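PDB 4CP6: choline binding protein PCPA from Streptococcus pneumoniae, which probably anchors to choline on the pneumococcal cell surface, displaying a leucine-rich repeat domain that is a pneumococcal vaccine antigen. Local coordinates for residues 349-354 / 375-380; 354-359 / 380-385; 345-350 / 368-373. All blocks are in the same frame, centred on the assembly; numbering follows the deposited sequence.

Interaction 1: 349-354 / 375-380; sequences INSLPS and EFSVKK
Neighbouring coils of a leucine-rich repeat solenoid run parallel here, S351 pairing with S377 in a short, weakly bonded two-strand ladder. The backbones are joined by S377 N donating to N350 O at 3.0 Å, and by L352 N donating to S377 O at 2.9 Å with an N-H...O angle of 167°. On the buried side L352 and F376 cross at a slant, CD1 of L352 lying 4.0 Å from CZ of F376. CG of F376 is anti to the backbone N (chi1 -171°); the ring comes nearer the other coil, where I349 O meets its edge, in plane, 3.7 Å from CE1 of F376. V378 CG2 reaches the same L352 CD1 more loosely, at 4.4 Å. I398 and V401 of helix 396-405 touch F376 and V378 respectively. The opposite face of the ladder carries the two serines, S351 OG and S377 OG being 3.2 Å apart. A water lies between N350 O and E375 O at the start of the ladder. Toward the other end, CB and CG of K379 come near the S354 hydroxyl, whose bond goes to D381, and the lysine chain bends at chi2 as it leads away. Apolar side chains turned inward and small polar ones outward, on parallel, hydrogen-bonded strands, are typical of stacked coils in a leucine-rich repeat solenoid.

Interaction 2: 354-359 / 380-385; sequences SFFLSG and KDTFAI
L357, F356, F383 and I385 form the apolar centre where two successive coils of the leucine-rich repeat solenoid stack. L357 CB lies 4.0 Å from F383 CD1, the two side chains crossing at a slant, while L357 CD2 meets I385 CG2 at 3.9 Å, the two aliphatic chains at about a right angle. F356 has CG anti to its backbone N (chi1 -176°). Its side chain lies beside F383, pointing the same way, and F383 CE1 is at the edge of the F356 ring, 4.0 Å from CD2. F329 meets F356 edge-to-face, and F391 does the same with F383. T382 CG2 touches both F356 and F383: it sits over one face of the F383 ring, toward the rim, and 3.7 Å from F356 CB.

Around this centre the backbones are tied at L357, whose N donates to T382 O and whose O receives A384 N at 3.0 Å; both donors lie nearly along the C=O axis. At the outer end two waters connect G359 with A384 O, one of them bridging to G359 O and the other to G359 N.

The polar edge is at D381. Its backbone O takes F355 N at 2.8 Å, the donor standing well above the carbonyl plane. The F355 ring, which also stacks on H332, receives D381 OD2 over one face, 3.6 Å from CZ, with ring and carboxylate planes 48° apart. The other oxygen of the carboxylate is gripped by a hydroxyl: S354 OG donates to D381 OD1 at 2.7 Å, meeting it on the syn side, 21° out of the carboxylate plane.

Interaction 3: 345-350 / 368-373; sequences IGNNIN and HIKNKS
N371 reaches across to the turn at N347 and I349, while I345 and I369 lie side by side and N347 slants against K370. The asparagine supplies the side-chain hydrogen bond across the contact. Its CG is anti to the backbone N (chi1 -177°), and from there ND2 donates to N347 O at 2.9 Å, with an N-H...O angle of 164° and the acceptor almost in the amide plane. I349 O approaches N371 CB to 3.1 Å. The amide oxygen turns back on its own segment, where OD1 accepts S373 N at 2.9 Å from well above the carbonyl plane, an Asx turn. A water that accepts from N371 ND2 also accepts from N350 ND2, and N350 CB lies near both N371 OD1 and S373 CB.

The facing residues 346-349 form a type I beta turn. N371 N donates to a water lying close to G346 O and I349 O, so that the turn and the asparagine are linked by solvent as well as directly. On the outside, the aliphatic chain of K370 runs past N347, whose OD1 lies 3.3 Å from K370 CE.

Inward, I345 CD1 and I369 CG1 meet at 4.1 Å, pointing the same way, and F356 packs on I345 as F376 does on I369. Their strands are joined by I345 N to H368 O at 2.8 Å and K370 N to I345 O at 2.9 Å. H368 carries its ring on to stack with Y392 of the next strand. Parallel strands with inward isoleucines that end in polar turns are typical of adjoining coils in a BspA-type leucine-rich repeat solenoid.

How the interactions relate
All three interactions join the same two neighbouring coils, at successive positions around the solenoid: interaction 3 where the strands of the larger parallel sheet end in turns, interaction 1 along the next short ladder, interaction 2 at the next short strand, 357-358, and the loop beside it. The first and third share I349 and N350, the first and second S354 and K380. Their apolar sides run together, L352 CD1 touching both F383 and I345, and F356 also reaching I345. Interaction 2 has the largest aromatic share, interaction 3 uses a side-chain amide, waters serve both, and interaction 1 relies chiefly on backbone bonds. Each is buried inward and solvent-facing at its polar rim; T382 OG1 probably bonds L352 O and P353 O, tying 1 to 2.

Interaction 1: 349-354 / 375-380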
loop_
_atom_site.group_PDB
_atom_site.type_symbol
_atom_site.label_atom_id
_atom_site.label_comp_id
_atom_site.label_asym_id
_atom_site.label_seq_id
_atom_site.Cartn_x
_atom_site.Cartn_y
_atom_site.Cartn_z
ATOM N N ILE A 349 13.748 6.837 28.053
ATOM C CA ILE A 349 12.395 7.215 27.648
ATOM C C ILE A 349 11.759 7.746 28.917
ATOM O O ILE A 349 11.460 6.962 29.833
ATOM C CB ILE A 349 11.650 5.997 27.033
ATOM C CG1 ILE A 349 12.396 5.504 25.766
ATOM C CG2 ILE A 349 10.218 6.426 26.689
ATOM C CD1 ILE A 349 11.973 4.146 25.328
ATOM N N ASN A 350 11.595 9.073 28.982
ATOM C CA ASN A 350 11.102 9.736 30.197
ATOM C C ASN A 350 9.757 10.415 30.014
ATOM O O ASN A 350 9.274 11.050 30.942
ATOM C CB ASN A 350 12.139 10.747 30.724
ATOM C CG ASN A 350 12.526 11.810 29.722
ATOM O OD1 ASN A 350 11.692 12.422 29.063
ATOM N ND2 ASN A 350 13.812 12.061 29.584
ATOM N N SER A 351 9.153 10.313 28.823
ATOM C CA SER A 351 7.870 10.930 28.553
ATOM C C SER A 351 7.083 9.939 27.714
ATOM O O SER A 351 7.574 9.484 26.677
ATOM C CB SER A 351 8.071 12.244 27.810
ATOM O OG SER A 351 6.825 12.820 27.461
ATOM N N LEU A 352 5.909 9.543 28.200
ATOM C CA LEU A 352 5.070 8.597 27.466
ATOM C C LEU A 352 3.907 9.337 26.879
ATOM O O LEU A 352 3.166 10.005 27.617
ATOM C CB LEU A 352 4.617 7.430 28.327
ATOM C CG LEU A 352 5.724 6.643 29.035
ATOM C CD1 LEU A 352 5.134 5.509 29.822
ATOM C CD2 LEU A 352 6.730 6.077 28.031
ATOM N N PRO A 353 3.754 9.288 25.545
ATOM C CA PRO A 353 2.702 10.077 24.907
ATOM C C PRO A 353 1.309 9.505 25.048
ATOM O O PRO A 353 1.117 8.375 25.515
ATOM C CB PRO A 353 3.144 10.108 23.443
ATOM C CG PRO A 353 3.832 8.804 23.246
ATOM C CD PRO A 353 4.539 8.524 24.549
ATOM N N SER A 354 0.315 10.275 24.588
ATOM C CA SER A 354 -1.050 9.818 24.560
ATOM C C SER A 354 -1.132 8.623 23.627
ATOM O O SER A 354 -0.406 8.552 22.621
ATOM C CB SER A 354 -1.930 10.917 23.968
ATOM O OG SER A 354 -2.025 11.980 24.902
ATOM N N GLU A 375 11.572 14.160 36.319
ATOM C CA GLU A 375 10.593 14.833 35.456
ATOM C C GLU A 375 9.737 13.856 34.626
ATOM O O GLU A 375 9.028 14.300 33.712
ATOM C CB GLU A 375 11.312 15.810 34.486
ATOM C CG GLU A 375 12.425 16.668 35.080
ATOM C CD GLU A 375 12.028 17.616 36.195
ATOM O OE1 GLU A 375 11.225 18.541 35.934
ATOM O OE2 GLU A 375 12.541 17.449 37.325
ATOM N N PHE A 376 9.787 12.540 34.934
ATOM C CA PHE A 376 9.054 11.492 34.195
ATOM C C PHE A 376 7.598 11.882 34.008
ATOM O O PHE A 376 6.942 12.235 34.982
ATOM C CB PHE A 376 9.129 10.164 34.970
ATOM C CG PHE A 376 8.584 8.990 34.189
ATOM C CD1 PHE A 376 9.354 8.364 33.221
ATOM C CD2 PHE A 376 7.293 8.535 34.401
ATOM C CE1 PHE A 376 8.846 7.306 32.475
ATOM C CE2 PHE A 376 6.795 7.462 33.662
ATOM C CZ PHE A 376 7.565 6.878 32.691
ATOM N N SER A 377 7.071 11.773 32.776
ATOM C CA SER A 377 5.693 12.147 32.538
ATOM C C SER A 377 4.875 11.102 31.778
ATOM O O SER A 377 5.375 10.399 30.886
ATOM C CB SER A 377 5.628 13.502 31.840
ATOM O OG SER A 377 6.130 13.425 30.521
ATOM N N VAL A 378 3.584 11.053 32.122
ATOM C CA VAL A 378 2.568 10.142 31.587
ATOM C C VAL A 378 1.319 11.008 31.411
ATOM O O VAL A 378 1.055 11.881 32.256
ATOM C CB VAL A 378 2.287 9.014 32.633
ATOM C CG1 VAL A 378 1.159 8.083 32.198
ATOM C CG2 VAL A 378 3.555 8.205 32.921
ATOM N N LYS A 379 0.528 10.744 30.369
ATOM C CA LYS A 379 -0.752 11.433 30.199
ATOM C C LYS A 379 -1.852 10.515 30.675
ATOM O O LYS A 379 -1.655 9.286 30.771
ATOM C CB LYS A 379 -1.000 11.808 28.720
ATOM C CG LYS A 379 0.044 12.763 28.112
ATOM C CD LYS A 379 0.012 14.150 28.753
ATOM C CE LYS A 379 0.600 15.215 27.856
ATOM N NZ LYS A 379 0.818 16.497 28.583
ATOM N N LYS A 380 -3.048 11.073 30.924
ATOM C CA LYS A 380 -4.139 10.231 31.379
ATOM C C LYS A 380 -4.608 9.223 30.329
ATOM O O LYS A 380 -5.217 8.213 30.677
ATOM C CB LYS A 380 -5.305 11.071 31.883
ATOM C CG LYS A 380 -4.969 11.616 33.267
ATOM C CD LYS A 380 -6.078 12.454 33.815
ATOM C CE LYS A 380 -5.724 12.977 35.183
ATOM N NZ LYS A 380 -6.629 14.115 35.527
HETATM O O HOH W 1 9.653 14.008 31.074
#

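Interaction 2: 354-359 / 380-385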
loop_
_atom_site.group_PDB
_atom_site.type_symbol
_atom_site.label_atom_id
_atom_site.label_comp_id
_atom_site.label_asym_id
_atom_site.label_seq_id
_atom_site.Cartn_x
_atom_site.Cartn_y
_atom_site.Cartn_z
ATOM N N SER A 354 0.315 10.275 24.588
ATOM C CA SER A 354 -1.050 9.818 24.560
ATOM C C SER A 354 -1.132 8.623 23.627
ATOM O O SER A 354 -0.406 8.552 22.621
ATOM C CB SER A 354 -1.930 10.917 23.968
ATOM O OG SER A 354 -2.025 11.980 24.902
ATOM N N PHE A 355 -2.048 7.702 23.916
ATOM C CA PHE A 355 -2.369 6.567 23.033
ATOM C C PHE A 355 -1.192 5.616 22.807
ATOM O O PHE A 355 -1.108 4.946 21.769
ATOM C CB PHE A 355 -2.926 7.073 21.682
ATOM C CG PHE A 355 -4.095 8.024 21.838
ATOM C CD1 PHE A 355 -5.251 7.626 22.490
ATOM C CD2 PHE A 355 -4.012 9.328 21.374
ATOM C CE1 PHE A 355 -6.331 8.501 22.633
ATOM C CE2 PHE A 355 -5.088 10.213 21.531
ATOM C CZ PHE A 355 -6.236 9.786 22.152
ATOM N N PHE A 356 -0.315 5.507 23.786
ATOM C CA PHE A 356 0.877 4.673 23.721
ATOM C C PHE A 356 0.577 3.179 23.676
ATOM O O PHE A 356 1.115 2.451 22.818
ATOM C CB PHE A 356 1.733 5.027 24.923
ATOM C CG PHE A 356 3.071 4.356 25.042
ATOM C CD1 PHE A 356 4.105 4.666 24.161
ATOM C CD2 PHE A 356 3.346 3.507 26.115
ATOM C CE1 PHE A 356 5.382 4.101 24.323
ATOM C CE2 PHE A 356 4.617 2.947 26.276
ATOM C CZ PHE A 356 5.622 3.263 25.382
ATOM N N LEU A 357 -0.322 2.705 24.576
ATOM C CA LEU A 357 -0.601 1.278 24.675
ATOM C C LEU A 357 -2.079 1.090 24.935
ATOM O O LEU A 357 -2.629 1.712 25.858
ATOM C CB LEU A 357 0.285 0.696 25.764
ATOM C CG LEU A 357 0.117 -0.782 26.031
ATOM C CD1 LEU A 357 0.481 -1.632 24.784
ATOM C CD2 LEU A 357 0.939 -1.211 27.211
ATOM N N SER A 358 -2.745 0.302 24.090
ATOM C CA SER A 358 -4.196 0.166 24.160
ATOM C C SER A 358 -4.634 -1.074 23.399
ATOM O O SER A 358 -3.819 -1.805 22.815
ATOM C CB SER A 358 -4.887 1.405 23.561
ATOM O OG SER A 358 -4.558 1.544 22.184
ATOM N N GLY A 359 -5.949 -1.298 23.382
ATOM C CA GLY A 359 -6.541 -2.408 22.649
ATOM C C GLY A 359 -6.482 -3.732 23.373
ATOM O O GLY A 359 -6.312 -3.783 24.588
ATOM N N LYS A 380 -3.048 11.073 30.924
ATOM C CA LYS A 380 -4.139 10.231 31.379
ATOM C C LYS A 380 -4.608 9.223 30.329
ATOM O O LYS A 380 -5.217 8.213 30.677
ATOM C CB LYS A 380 -5.305 11.071 31.883
ATOM C CG LYS A 380 -4.969 11.616 33.267
ATOM C CD LYS A 380 -6.078 12.454 33.815
ATOM C CE LYS A 380 -5.724 12.977 35.183
ATOM N NZ LYS A 380 -6.629 14.115 35.527
ATOM N N ASP A 381 -4.285 9.476 29.045
ATOM C CA ASP A 381 -4.625 8.540 27.978
ATOM C C ASP A 381 -3.408 7.829 27.407
ATOM O O ASP A 381 -3.498 7.244 26.325
ATOM C CB ASP A 381 -5.468 9.216 26.881
ATOM C CG ASP A 381 -4.803 10.411 26.262
ATOM O OD1 ASP A 381 -3.638 10.684 26.599
ATOM O OD2 ASP A 381 -5.430 11.049 25.391
ATOM N N THR A 382 -2.260 7.850 28.114
ATOM C CA THR A 382 -1.095 7.082 27.659
ATOM C C THR A 382 -1.458 5.588 27.622
ATOM O O THR A 382 -1.183 4.898 26.628
ATOM C CB THR A 382 0.071 7.331 28.610
ATOM O OG1 THR A 382 0.520 8.679 28.442
ATOM C CG2 THR A 382 1.240 6.376 28.372
ATOM N N PHE A 383 -2.042 5.095 28.717
ATOM C CA PHE A 383 -2.410 3.690 28.857
ATOM C C PHE A 383 -3.906 3.500 28.891
ATOM O O PHE A 383 -4.626 4.242 29.584
ATOM C CB PHE A 383 -1.840 3.155 30.193
ATOM C CG PHE A 383 -0.335 3.121 30.229
ATOM C CD1 PHE A 383 0.374 2.163 29.516
ATOM C CD2 PHE A 383 0.382 4.029 31.009
ATOM C CE1 PHE A 383 1.771 2.145 29.537
ATOM C CE2 PHE A 383 1.779 3.970 31.075
ATOM C CZ PHE A 383 2.462 3.029 30.339
ATOM N N ALA A 384 -4.384 2.478 28.198
ATOM C CA ALA A 384 -5.749 1.997 28.293
ATOM C C ALA A 384 -5.568 0.493 28.348
ATOM O O ALA A 384 -5.556 -0.211 27.318
ATOM C CB ALA A 384 -6.588 2.419 27.095
ATOM N N ILE A 385 -5.280 0.009 29.563
ATOM C CA ILE A 385 -4.866 -1.371 29.766
ATOM C C ILE A 385 -5.655 -2.064 30.877
ATOM O O ILE A 385 -6.263 -1.389 31.722
ATOM C CB ILE A 385 -3.345 -1.397 30.109
ATOM C CG1 ILE A 385 -3.023 -0.672 31.447
ATOM C CG2 ILE A 385 -2.503 -0.818 28.950
ATOM C CD1 ILE A 385 -1.566 -0.860 31.932
HETATM O O HOH W 2 -3.931 4.564 25.310
HETATM O O HOH W 3 -6.542 -2.859 27.120
HETATM O O HOH W 4 -7.971 -0.144 25.224
#

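Interaction 3: 345-350 / 368-373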
loop_
_atom_site.group_PDB
_atom_site.type_symbol
_atom_site.label_atom_id
_atom_site.label_comp_id
_atom_site.label_asym_id
_atom_site.label_seq_id
_atom_site.Cartn_x
_atom_site.Cartn_y
_atom_site.Cartn_z
ATOM N N ILE A 345 10.272 -0.627 28.846
ATOM C CA ILE A 345 10.468 0.706 28.305
ATOM C C ILE A 345 11.878 1.113 28.719
ATOM O O ILE A 345 12.162 1.261 29.914
ATOM C CB ILE A 345 9.387 1.684 28.827
ATOM C CG1 ILE A 345 7.970 1.089 28.649
ATOM C CG2 ILE A 345 9.514 3.041 28.140
ATOM C CD1 ILE A 345 6.813 1.978 29.143
ATOM N N GLY A 346 12.728 1.334 27.712
ATOM C CA GLY A 346 14.151 1.629 27.870
ATOM C C GLY A 346 14.527 2.830 28.711
ATOM O O GLY A 346 13.709 3.698 29.019
ATOM N N ASN A 347 15.831 2.878 29.084
ATOM C CA ASN A 347 16.387 3.817 30.066
ATOM C C ASN A 347 16.119 5.289 29.863
ATOM O O ASN A 347 15.855 5.988 30.842
ATOM C CB ASN A 347 17.919 3.634 30.217
ATOM C CG ASN A 347 18.347 2.288 30.789
ATOM O OD1 ASN A 347 17.554 1.504 31.304
ATOM N ND2 ASN A 347 19.621 1.966 30.694
ATOM N N ASN A 348 16.244 5.793 28.630
ATOM C CA ASN A 348 16.149 7.225 28.447
ATOM C C ASN A 348 14.799 7.680 27.903
ATOM O O ASN A 348 14.690 8.805 27.429
ATOM C CB ASN A 348 17.339 7.743 27.606
ATOM C CG ASN A 348 18.648 7.207 28.155
ATOM O OD1 ASN A 348 18.912 7.280 29.371
ATOM N ND2 ASN A 348 19.395 6.492 27.321
ATOM N N ILE A 349 13.748 6.837 28.053
ATOM C CA ILE A 349 12.395 7.215 27.648
ATOM C C ILE A 349 11.759 7.746 28.917
ATOM O O ILE A 349 11.460 6.962 29.833
ATOM C CB ILE A 349 11.650 5.997 27.033
ATOM C CG1 ILE A 349 12.396 5.504 25.766
ATOM C CG2 ILE A 349 10.218 6.426 26.689
ATOM C CD1 ILE A 349 11.973 4.146 25.328
ATOM N N ASN A 350 11.595 9.073 28.982
ATOM C CA ASN A 350 11.102 9.736 30.197
ATOM C C ASN A 350 9.757 10.415 30.014
ATOM O O ASN A 350 9.274 11.050 30.942
ATOM C CB ASN A 350 12.139 10.747 30.724
ATOM C CG ASN A 350 12.526 11.810 29.722
ATOM O OD1 ASN A 350 11.692 12.422 29.063
ATOM N ND2 ASN A 350 13.812 12.061 29.584
ATOM N N HIS A 368 7.695 -2.906 32.552
ATOM C CA HIS A 368 8.892 -2.480 33.269
ATOM C C HIS A 368 9.332 -1.133 32.726
ATOM O O HIS A 368 9.681 -1.044 31.530
ATOM C CB HIS A 368 10.014 -3.516 33.124
ATOM C CG HIS A 368 9.664 -4.865 33.663
ATOM N ND1 HIS A 368 10.132 -5.278 34.900
ATOM C CD2 HIS A 368 8.950 -5.868 33.105
ATOM C CE1 HIS A 368 9.643 -6.491 35.084
ATOM N NE2 HIS A 368 8.925 -6.897 34.031
ATOM N N ILE A 369 9.327 -0.091 33.556
ATOM C CA ILE A 369 9.733 1.257 33.179
ATOM C C ILE A 369 11.130 1.448 33.727
ATOM O O ILE A 369 11.302 1.496 34.949
ATOM C CB ILE A 369 8.751 2.311 33.695
ATOM C CG1 ILE A 369 7.303 1.970 33.205
ATOM C CG2 ILE A 369 9.213 3.724 33.297
ATOM C CD1 ILE A 369 6.236 3.047 33.461
ATOM N N LYS A 370 12.133 1.559 32.846
ATOM C CA LYS A 370 13.524 1.639 33.317
ATOM C C LYS A 370 14.025 3.031 33.623
ATOM O O LYS A 370 15.065 3.154 34.277
ATOM C CB LYS A 370 14.439 0.962 32.283
ATOM C CG LYS A 370 14.172 -0.527 32.133
ATOM C CD LYS A 370 15.136 -1.194 31.167
ATOM C CE LYS A 370 16.468 -1.581 31.752
ATOM N NZ LYS A 370 17.436 -1.928 30.674
ATOM N N ASN A 371 13.328 4.072 33.189
ATOM C CA ASN A 371 13.753 5.453 33.379
ATOM C C ASN A 371 13.810 5.871 34.850
ATOM O O ASN A 371 13.062 5.323 35.674
ATOM C CB ASN A 371 12.891 6.396 32.564
ATOM C CG ASN A 371 13.324 7.845 32.659
ATOM O OD1 ASN A 371 12.706 8.657 33.359
ATOM N ND2 ASN A 371 14.446 8.197 32.012
ATOM N N LYS A 372 14.708 6.835 35.169
ATOM C CA LYS A 372 14.929 7.337 36.548
ATOM C C LYS A 372 14.815 8.864 36.657
ATOM O O LYS A 372 15.285 9.434 37.653
ATOM C CB LYS A 372 16.325 6.909 37.028
ATOM C CG LYS A 372 16.559 5.421 37.098
ATOM C CD LYS A 372 18.017 5.136 37.414
ATOM C CE LYS A 372 18.233 3.667 37.677
ATOM N NZ LYS A 372 19.618 3.394 38.141
ATOM N N SER A 373 14.194 9.536 35.664
ATOM C CA SER A 373 14.046 10.989 35.674
ATOM C C SER A 373 13.107 11.496 36.767
ATOM O O SER A 373 12.044 10.917 37.012
ATOM C CB SER A 373 13.570 11.497 34.315
ATOM O OG SER A 373 13.231 12.875 34.377
HETATM O O HOH W 5 11.470 4.104 30.796
HETATM O O HOH W 6 17.114 7.203 33.657
HETATM O O HOH W 7 15.937 10.609 31.467
#